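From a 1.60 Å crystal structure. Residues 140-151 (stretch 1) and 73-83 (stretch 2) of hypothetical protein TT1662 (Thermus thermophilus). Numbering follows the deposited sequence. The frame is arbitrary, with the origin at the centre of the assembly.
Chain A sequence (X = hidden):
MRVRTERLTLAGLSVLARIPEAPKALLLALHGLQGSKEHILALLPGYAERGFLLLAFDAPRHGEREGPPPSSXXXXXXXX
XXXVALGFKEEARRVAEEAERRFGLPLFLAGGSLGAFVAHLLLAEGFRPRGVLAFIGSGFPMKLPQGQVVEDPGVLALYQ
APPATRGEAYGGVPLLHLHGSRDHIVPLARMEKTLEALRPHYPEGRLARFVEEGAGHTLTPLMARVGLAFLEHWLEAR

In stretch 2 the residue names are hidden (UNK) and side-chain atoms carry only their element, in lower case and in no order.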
ATOM      1  N   PHE A 140      12.077  -7.524  14.415  1.00 10.96           N
ATOM      2  CA  PHE A 140      13.161  -8.273  14.953  1.00 11.16           C
ATOM      3  C   PHE A 140      14.380  -7.399  14.924  1.00 10.90           C
ATOM      4  O   PHE A 140      14.563  -6.592  14.014  1.00 11.48           O
ATOM      5  CB  PHE A 140      13.499  -9.513  14.107  1.00 11.65           C
ATOM      6  CG  PHE A 140      12.465 -10.602  14.189  1.00 12.35           C
ATOM      7  CD1 PHE A 140      11.294 -10.588  13.401  1.00 11.59           C
ATOM      8  CD2 PHE A 140      12.646 -11.632  15.095  1.00 13.78           C
ATOM      9  CE1 PHE A 140      10.324 -11.612  13.560  1.00 13.55           C
ATOM     10  CE2 PHE A 140      11.700 -12.642  15.250  1.00 14.59           C
ATOM     11  CZ  PHE A 140      10.542 -12.649  14.503  1.00 14.33           C
ATOM     12  N   PRO A 141      15.284  -7.575  15.920  1.00 13.22           N
ATOM     13  CA  PRO A 141      16.521  -6.795  15.942  1.00 14.55           C
ATOM     14  C   PRO A 141      17.426  -7.329  14.840  1.00 15.31           C
ATOM     15  O   PRO A 141      17.214  -8.425  14.342  1.00 16.45           O
ATOM     16  CB  PRO A 141      17.112  -7.044  17.322  1.00 15.29           C
ATOM     17  CG  PRO A 141      16.660  -8.463  17.614  1.00 14.70           C
ATOM     18  CD  PRO A 141      15.187  -8.495  17.069  1.00 14.13           C
HETATM   19  N   MSE A 142      18.329  -6.478  14.403  1.00 15.41           N
HETATM   20  CA  MSE A 142      19.210  -6.882  13.323  1.00 15.40           C
HETATM   21  C   MSE A 142      19.964  -8.144  13.592  1.00 17.51           C
HETATM   22  O   MSE A 142      20.255  -8.544  14.710  1.00 17.37           O
HETATM   23  CB  MSE A 142      20.206  -5.751  13.008  1.00 16.60           C
HETATM   24  CG  MSE A 142      21.264  -5.541  14.119  1.00 17.88           C
HETATM   25 SE   MSE A 142      22.475  -4.081  13.683  1.00 24.88          SE
HETATM   26  CE  MSE A 142      21.573  -2.704  14.544  1.00 23.62           C
ATOM     27  N   LYS A 143      20.306  -8.811  12.507  1.00 20.08           N
ATOM     28  CA  LYS A 143      21.128  -9.998  12.642  1.00 20.86           C
ATOM     29  C   LYS A 143      22.413  -9.555  13.333  1.00 19.93           C
ATOM     30  O   LYS A 143      23.010  -8.572  12.937  1.00 20.91           O
ATOM     31  CB  LYS A 143      21.381 -10.527  11.229  1.00 22.58           C
ATOM     32  CG  LYS A 143      20.096 -10.337  10.419  1.00 27.49           C
ATOM     33  CD  LYS A 143      19.920 -11.248   9.202  1.00 32.06           C
ATOM     34  CE  LYS A 143      19.074 -10.510   8.102  1.00 29.24           C
ATOM     35  NZ  LYS A 143      19.807  -9.359   7.577  1.00 32.47           N
ATOM     36  N   LEU A 144      22.870 -10.334  14.318  1.00 20.90           N
ATOM     37  CA  LEU A 144      24.055  -9.980  15.095  1.00 22.40           C
ATOM     38  C   LEU A 144      25.338 -10.198  14.318  1.00 22.86           C
ATOM     39  O   LEU A 144      25.693 -11.333  14.046  1.00 24.67           O
ATOM     40  CB  LEU A 144      24.082 -10.798  16.397  1.00 24.52           C
ATOM     41  CG  LEU A 144      24.946 -10.120  17.446  1.00 27.25           C
ATOM     42  CD1 LEU A 144      24.262  -8.909  17.992  1.00 29.39           C
ATOM     43  CD2 LEU A 144      25.226 -11.131  18.611  1.00 30.99           C
ATOM     44  N   PRO A 145      26.048  -9.127  13.959  1.00 22.12           N
ATOM     45  CA  PRO A 145      27.302  -9.294  13.178  1.00 23.07           C
ATOM     46  C   PRO A 145      28.368  -9.940  14.018  1.00 23.52           C
ATOM     47  O   PRO A 145      28.380  -9.798  15.217  1.00 23.74           O
ATOM     48  CB  PRO A 145      27.708  -7.879  12.820  1.00 23.10           C
ATOM     49  CG  PRO A 145      26.433  -6.980  13.177  1.00 22.99           C
ATOM     50  CD  PRO A 145      25.810  -7.725  14.306  1.00 23.83           C
ATOM     51  N   GLN A 146      29.306 -10.618  13.357  1.00 24.27           N
ATOM     52  CA  GLN A 146      30.432 -11.260  14.010  1.00 24.78           C
ATOM     53  C   GLN A 146      31.295 -10.180  14.651  1.00 23.21           C
ATOM     54  O   GLN A 146      31.546  -9.097  14.067  1.00 21.19           O
ATOM     55  CB  GLN A 146      31.253 -12.008  12.957  1.00 26.36           C
ATOM     56  CG  GLN A 146      32.158 -13.061  13.505  1.00 31.60           C
ATOM     57  CD  GLN A 146      31.340 -14.148  14.172  1.00 33.36           C
ATOM     58  OE1 GLN A 146      30.270 -14.546  13.668  1.00 35.36           O
ATOM     59  NE2 GLN A 146      31.813 -14.620  15.309  1.00 34.40           N
ATOM     60  N   GLY A 147      31.697 -10.463  15.875  1.00 22.78           N
ATOM     61  CA  GLY A 147      32.538  -9.560  16.601  1.00 22.26           C
ATOM     62  C   GLY A 147      31.786  -8.671  17.581  1.00 23.60           C
ATOM     63  O   GLY A 147      32.412  -7.956  18.357  1.00 25.46           O
ATOM     64  N   GLN A 148      30.459  -8.631  17.476  1.00 23.00           N
ATOM     65  CA  GLN A 148      29.694  -7.826  18.422  1.00 22.76           C
ATOM     66  C   GLN A 148      29.602  -8.528  19.739  1.00 24.13           C
ATOM     67  O   GLN A 148      29.369  -9.735  19.792  1.00 25.56           O
ATOM     68  CB  GLN A 148      28.273  -7.563  17.937  1.00 21.39           C
ATOM     69  CG  GLN A 148      28.291  -6.682  16.719  1.00 20.88           C
ATOM     70  CD  GLN A 148      28.836  -5.284  17.028  1.00 20.93           C
ATOM     71  OE1 GLN A 148      28.262  -4.584  17.801  1.00 18.81           O
ATOM     72  NE2 GLN A 148      29.952  -4.905  16.398  1.00 20.99           N
ATOM     73  N   VAL A 149      29.742  -7.749  20.802  1.00 22.44           N
ATOM     74  CA  VAL A 149      29.645  -8.282  22.148  1.00 21.76           C
ATOM     75  C   VAL A 149      28.405  -7.623  22.785  1.00 21.12           C
ATOM     76  O   VAL A 149      28.263  -6.400  22.733  1.00 18.90           O
ATOM     77  CB  VAL A 149      30.899  -7.897  22.924  1.00 22.84           C
ATOM     78  CG1 VAL A 149      30.678  -8.035  24.447  1.00 24.46           C
ATOM     79  CG2 VAL A 149      32.035  -8.806  22.462  1.00 25.64           C
ATOM     80  N   VAL A 150      27.519  -8.420  23.355  1.00 20.74           N
ATOM     81  CA  VAL A 150      26.320  -7.788  23.971  1.00 19.60           C
ATOM     82  C   VAL A 150      26.233  -8.307  25.390  1.00 19.39           C
ATOM     83  O   VAL A 150      26.100  -9.530  25.589  1.00 20.51           O
ATOM     84  CB  VAL A 150      25.080  -8.178  23.161  1.00 19.11           C
ATOM     85  CG1 VAL A 150      23.791  -7.587  23.788  1.00 19.70           C
ATOM     86  CG2 VAL A 150      25.266  -7.654  21.715  1.00 18.49           C
ATOM     87  N   GLU A 151      26.309  -7.372  26.344  1.00 19.93           N
ATOM     88  CA  GLU A 151      26.244  -7.740  27.761  1.00 21.95           C
ATOM     89  C   GLU A 151      25.023  -7.177  28.464  1.00 20.89           C
ATOM     90  O   GLU A 151      24.536  -7.795  29.432  1.00 20.79           O
ATOM     91  CB  GLU A 151      27.487  -7.261  28.471  1.00 24.89           C
ATOM     92  CG  GLU A 151      28.707  -8.011  27.961  1.00 30.32           C
ATOM     93  CD  GLU A 151      29.814  -7.805  28.876  1.00 33.25           C
ATOM     94  OE1 GLU A 151      30.450  -6.708  28.891  1.00 36.82           O
ATOM     95  OE2 GLU A 151      30.020  -8.757  29.642  1.00 37.79           O
ATOM     96  N   UNK A  73      31.685   0.867  13.865  1.00 24.81           N
ATOM     97  CA  UNK A  73      33.066   0.356  14.038  1.00 25.87           C
ATOM     98  C   UNK A  73      33.299  -0.256  15.386  1.00 23.47           C
ATOM     99  O   UNK A  73      34.270  -0.971  15.597  1.00 23.19           O
ATOM    100  c   UNK A  73      34.631   3.276  12.326  1.00 32.31           C
ATOM    101  c   UNK A  73      34.064   1.484  13.869  1.00 28.46           C
ATOM    102  c   UNK A  73      34.825   3.664  10.816  1.00 33.69           C
ATOM    103  n   UNK A  73      33.687   3.382   9.880  1.00 30.78           N
ATOM    104  c   UNK A  73      34.248   1.821  12.452  1.00 31.07           C
ATOM    105  N   UNK A  74      32.420   0.043  16.327  1.00 19.45           N
ATOM    106  CA  UNK A  74      32.576  -0.482  17.662  1.00 17.46           C
ATOM    107  C   UNK A  74      32.109  -1.904  17.917  1.00 17.77           C
ATOM    108  O   UNK A  74      31.094  -2.348  17.363  1.00 17.64           O
ATOM    109  o   UNK A  74      31.979  -0.096  19.962  1.00 20.81           O
ATOM    110  c   UNK A  74      31.813   0.404  18.655  1.00 18.07           C
ATOM    111  N   UNK A  75      32.830  -2.654  18.769  1.00 18.92           N
ATOM    112  CA  UNK A  75      32.421  -4.039  19.108  1.00 19.16           C
ATOM    113  C   UNK A  75      31.107  -3.984  19.921  1.00 18.56           C
ATOM    114  O   UNK A  75      30.441  -4.968  20.077  1.00 18.27           O
ATOM    115  c   UNK A  75      33.553  -4.538  20.028  1.00 20.09           C
ATOM    116  c   UNK A  75      34.673  -3.786  19.563  1.00 21.77           C
ATOM    117  c   UNK A  75      34.175  -2.381  19.300  1.00 19.60           C
ATOM    118  N   UNK A  76      30.787  -2.799  20.448  1.00 17.28           N
ATOM    119  CA  UNK A  76      29.551  -2.661  21.229  1.00 17.73           C
ATOM    120  C   UNK A  76      28.474  -1.904  20.425  1.00 17.26           C
ATOM    121  O   UNK A  76      27.489  -1.370  20.998  1.00 17.15           O
ATOM    122  n   UNK A  76      31.238  -4.541  24.872  1.00 29.03           N
ATOM    123  c   UNK A  76      29.816  -1.878  22.516  1.00 19.08           C
ATOM    124  c   UNK A  76      30.876  -2.530  23.457  1.00 22.12           C
ATOM    125  c   UNK A  76      30.303  -3.812  23.997  1.00 24.33           C
ATOM    126  n   UNK A  76      31.897  -5.468  26.890  1.00 30.43           N
ATOM    127  c   UNK A  76      30.986  -4.828  26.146  1.00 29.30           C
ATOM    128  n   UNK A  76      29.844  -4.450  26.697  1.00 28.04           N
ATOM    129  N   UNK A  77      28.635  -1.864  19.122  1.00 16.58           N
ATOM    130  CA  UNK A  77      27.643  -1.166  18.281  1.00 16.41           C
ATOM    131  C   UNK A  77      26.209  -1.591  18.481  1.00 16.42           C
ATOM    132  O   UNK A  77      25.344  -0.756  18.820  1.00 14.28           O
ATOM    133  c   UNK A  77      25.940   1.184  14.796  1.00 18.30           C
ATOM    134  c   UNK A  77      25.571  -1.027  13.874  1.00 18.50           C
ATOM    135  o   UNK A  77      24.589   0.917  12.834  1.00 20.51           O
ATOM    136  c   UNK A  77      28.001  -1.355  16.822  1.00 15.44           C
ATOM    137  c   UNK A  77      25.364   0.360  13.844  1.00 19.09           C
ATOM    138  c   UNK A  77      26.989  -0.755  15.850  1.00 16.18           C
ATOM    139  c   UNK A  77      26.765   0.619  15.814  1.00 15.19           C
ATOM    140  c   UNK A  77      26.371  -1.559  14.885  1.00 17.38           C
ATOM    141  N   UNK A  78      25.969  -2.887  18.341  1.00 16.06           N
ATOM    142  CA  UNK A  78      24.609  -3.413  18.425  1.00 16.98           C
ATOM    143  C   UNK A  78      24.062  -3.169  19.811  1.00 16.67           C
ATOM    144  O   UNK A  78      22.872  -2.742  19.966  1.00 16.10           O
ATOM    145  c   UNK A  78      24.900  -5.108  16.583  1.00 18.82           C
ATOM    146  c   UNK A  78      23.219  -5.494  18.394  1.00 20.16           C
ATOM    147  c   UNK A  78      24.579  -4.907  18.068  1.00 17.92           C
ATOM    148  N   UNK A  79      24.888  -3.457  20.836  1.00 16.01           N
ATOM    149  CA  UNK A  79      24.456  -3.221  22.201  1.00 15.16           C
ATOM    150  C   UNK A  79      23.991  -1.767  22.377  1.00 14.63           C
ATOM    151  O   UNK A  79      22.946  -1.497  22.978  1.00 14.77           O
ATOM    152  c   UNK A  79      26.524  -3.705  25.436  1.00 21.02           C
ATOM    153  c   UNK A  79      25.645  -3.472  23.133  1.00 16.36           C
ATOM    154  o   UNK A  79      26.361  -4.694  26.106  1.00 21.95           O
ATOM    155  o   UNK A  79      27.547  -3.005  25.424  1.00 24.39           O
ATOM    156  c   UNK A  79      25.342  -3.311  24.573  1.00 19.91           C
ATOM    157  N   UNK A  80      24.817  -0.847  21.891  1.00 14.48           N
ATOM    158  CA  UNK A  80      24.498   0.572  22.052  1.00 13.28           C
ATOM    159  C   UNK A  80      23.272   1.008  21.213  1.00 13.23           C
ATOM    160  O   UNK A  80      22.433   1.848  21.660  1.00 12.24           O
ATOM    161  o   UNK A  80      28.185   2.845  21.799  1.00 26.01           O
ATOM    162  c   UNK A  80      28.076   1.956  22.679  1.00 23.46           C
ATOM    163  c   UNK A  80      26.744   1.226  22.874  1.00 18.05           C
ATOM    164  o   UNK A  80      29.012   1.591  23.452  1.00 24.68           O
ATOM    165  c   UNK A  80      25.744   1.393  21.701  1.00 15.47           C
ATOM    166  N   UNK A  81      23.119   0.396  20.050  1.00 11.42           N
ATOM    167  CA  UNK A  81      21.968   0.737  19.189  1.00 12.50           C
ATOM    168  C   UNK A  81      20.692   0.307  19.912  1.00 12.06           C
ATOM    169  O   UNK A  81      19.721   1.098  19.997  1.00 11.33           O
ATOM    170  c   UNK A  81      23.110   0.693  16.963  1.00 12.45           C
ATOM    171  c   UNK A  81      20.723   0.000  17.086  1.00 12.96           C
ATOM    172  c   UNK A  81      22.092  -0.001  17.831  1.00 11.63           C
ATOM    173  N   UNK A  82      20.647  -0.900  20.482  1.00 11.29           N
ATOM    174  CA  UNK A  82      19.382  -1.281  21.117  1.00 11.58           C
ATOM    175  C   UNK A  82      19.142  -0.680  22.492  1.00 11.47           C
ATOM    176  O   UNK A  82      17.982  -0.611  22.966  1.00 13.14           O
ATOM    177  c   UNK A  82      18.922  -3.245  19.681  1.00 11.50           C
ATOM    178  c   UNK A  82      19.875  -3.932  18.943  1.00 13.56           C
ATOM    179  c   UNK A  82      19.192  -2.795  21.097  1.00 10.66           C
ATOM    180  c   UNK A  82      17.520  -3.152  17.666  1.00 15.12           C
ATOM    181  c   UNK A  82      17.744  -2.877  19.045  1.00 12.03           C
ATOM    182  c   UNK A  82      19.664  -4.247  17.616  1.00 15.57           C
ATOM    183  o   UNK A  82      18.327  -3.928  15.594  1.00 15.96           O
ATOM    184  c   UNK A  82      18.496  -3.839  16.960  1.00 15.34           C
ATOM    185  N   UNK A  83      20.214  -0.194  23.136  1.00 11.67           N
ATOM    186  CA  UNK A  83      19.993   0.565  24.381  1.00 12.38           C
ATOM    187  C   UNK A  83      19.362   1.933  23.982  1.00 12.22           C
ATOM    188  O   UNK A  83      18.427   2.423  24.662  1.00 13.08           O
ATOM    189  n   UNK A  83      19.984   0.063  27.742  1.00 13.81           N
ATOM    190  c   UNK A  83      18.945  -0.435  28.410  1.00 11.93           C
ATOM    191  n   UNK A  83      18.943  -1.696  28.844  1.00 13.41           N
ATOM    192  n   UNK A  83      17.856   0.315  28.683  1.00 14.89           N
ATOM    193  c   UNK A  83      20.076   1.440  27.237  1.00 13.30           C
ATOM    194  c   UNK A  83      21.341   0.702  25.102  1.00 13.77           C
ATOM    195  c   UNK A  83      21.293   1.680  26.291  1.00 13.47           C
TER
HETATM  196  O   HOH W   1      27.223  -4.942  20.378  1.00 15.79           O

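Position 73 carries four carbons in a row ending in a nitrogen; its CA-to-CB bond points away from stretch 1, and the side chain touches none of it. It is Lys73. At position 74 one carbon bears one oxygen; its side chain makes no close contact with stretch 1, but the backbone O accepts a hydrogen bond from Gln148 NE2 at 3.0 Å. This is Ser74. Position 75 has three carbons closing a ring onto its own backbone N, and its carbonyl O receives Val149 N at 3.0 Å. The closed ring is the mark of Pro75.

Position 76 has three carbons, a nitrogen, then a carbon with two further nitrogens, a guanidinium. Its CA-to-CB bond points away, yet the end comes back: one terminal nitrogen meets Glu151 OE1 at 2.8 Å in a salt bridge, and Val149 CG1 lies over one face of the guanidinium. This is Arg76, with two m rotamers in succession and NH2 as the nitrogen nearest Glu151. Arg76 N is bonded to Ser74 OG at 3.0 Å.

One carbon and a six-carbon ring bearing an oxygen, the ring oblique to the selenium of selenomethionine Met142, identify position 77 as Tyr77. Position 78 is one carbon carrying two more, directed toward stretch 1 and buried; one branch packs on Leu144 CD1 and the other on Pro145 CD, each at 3.6 Å. It is Val78, the branches being CG1 and CG2 respectively.

Position 79 has three carbons, the third carrying two oxygens; one oxygen accepts the backbone N of Glu151 at 2.7 Å. As Glu79, it uses OE1 for this bond, while its OE2 forms a salt bridge with Arg76 NH1 at 3.0 Å. Position 80 has the same atoms but is out of reach, and is Glu80. Position 81, again a carbon carrying two carbons, has one branch 3.8 Å from Met142 CE; it is Val81.

Position 82 has a carbon and a six-carbon ring ending in an oxygen. That oxygen accepts Met142 N at 2.8 Å, and Pro141 CB sits over the ring face. This is Tyr82. Position 83, three carbons, a nitrogen and a carbon with two more nitrogens, has no contact to stretch 1 and is Arg83.

The contact centres on the start of the helix. Gln148 gives NE2 to Ser74 O and takes Val78 N on OE1 at 2.9 Å. Water 1 joins Glu79 N to Gln148 OE1, 2.8 Å from each. Val78 fills the apolar centre, while Tyr82 and the Arg76–Glu79–Glu151 cluster fasten separate parts of irregular stretch 1.

Stretch 2 73-83: KSPRYVEEVYR
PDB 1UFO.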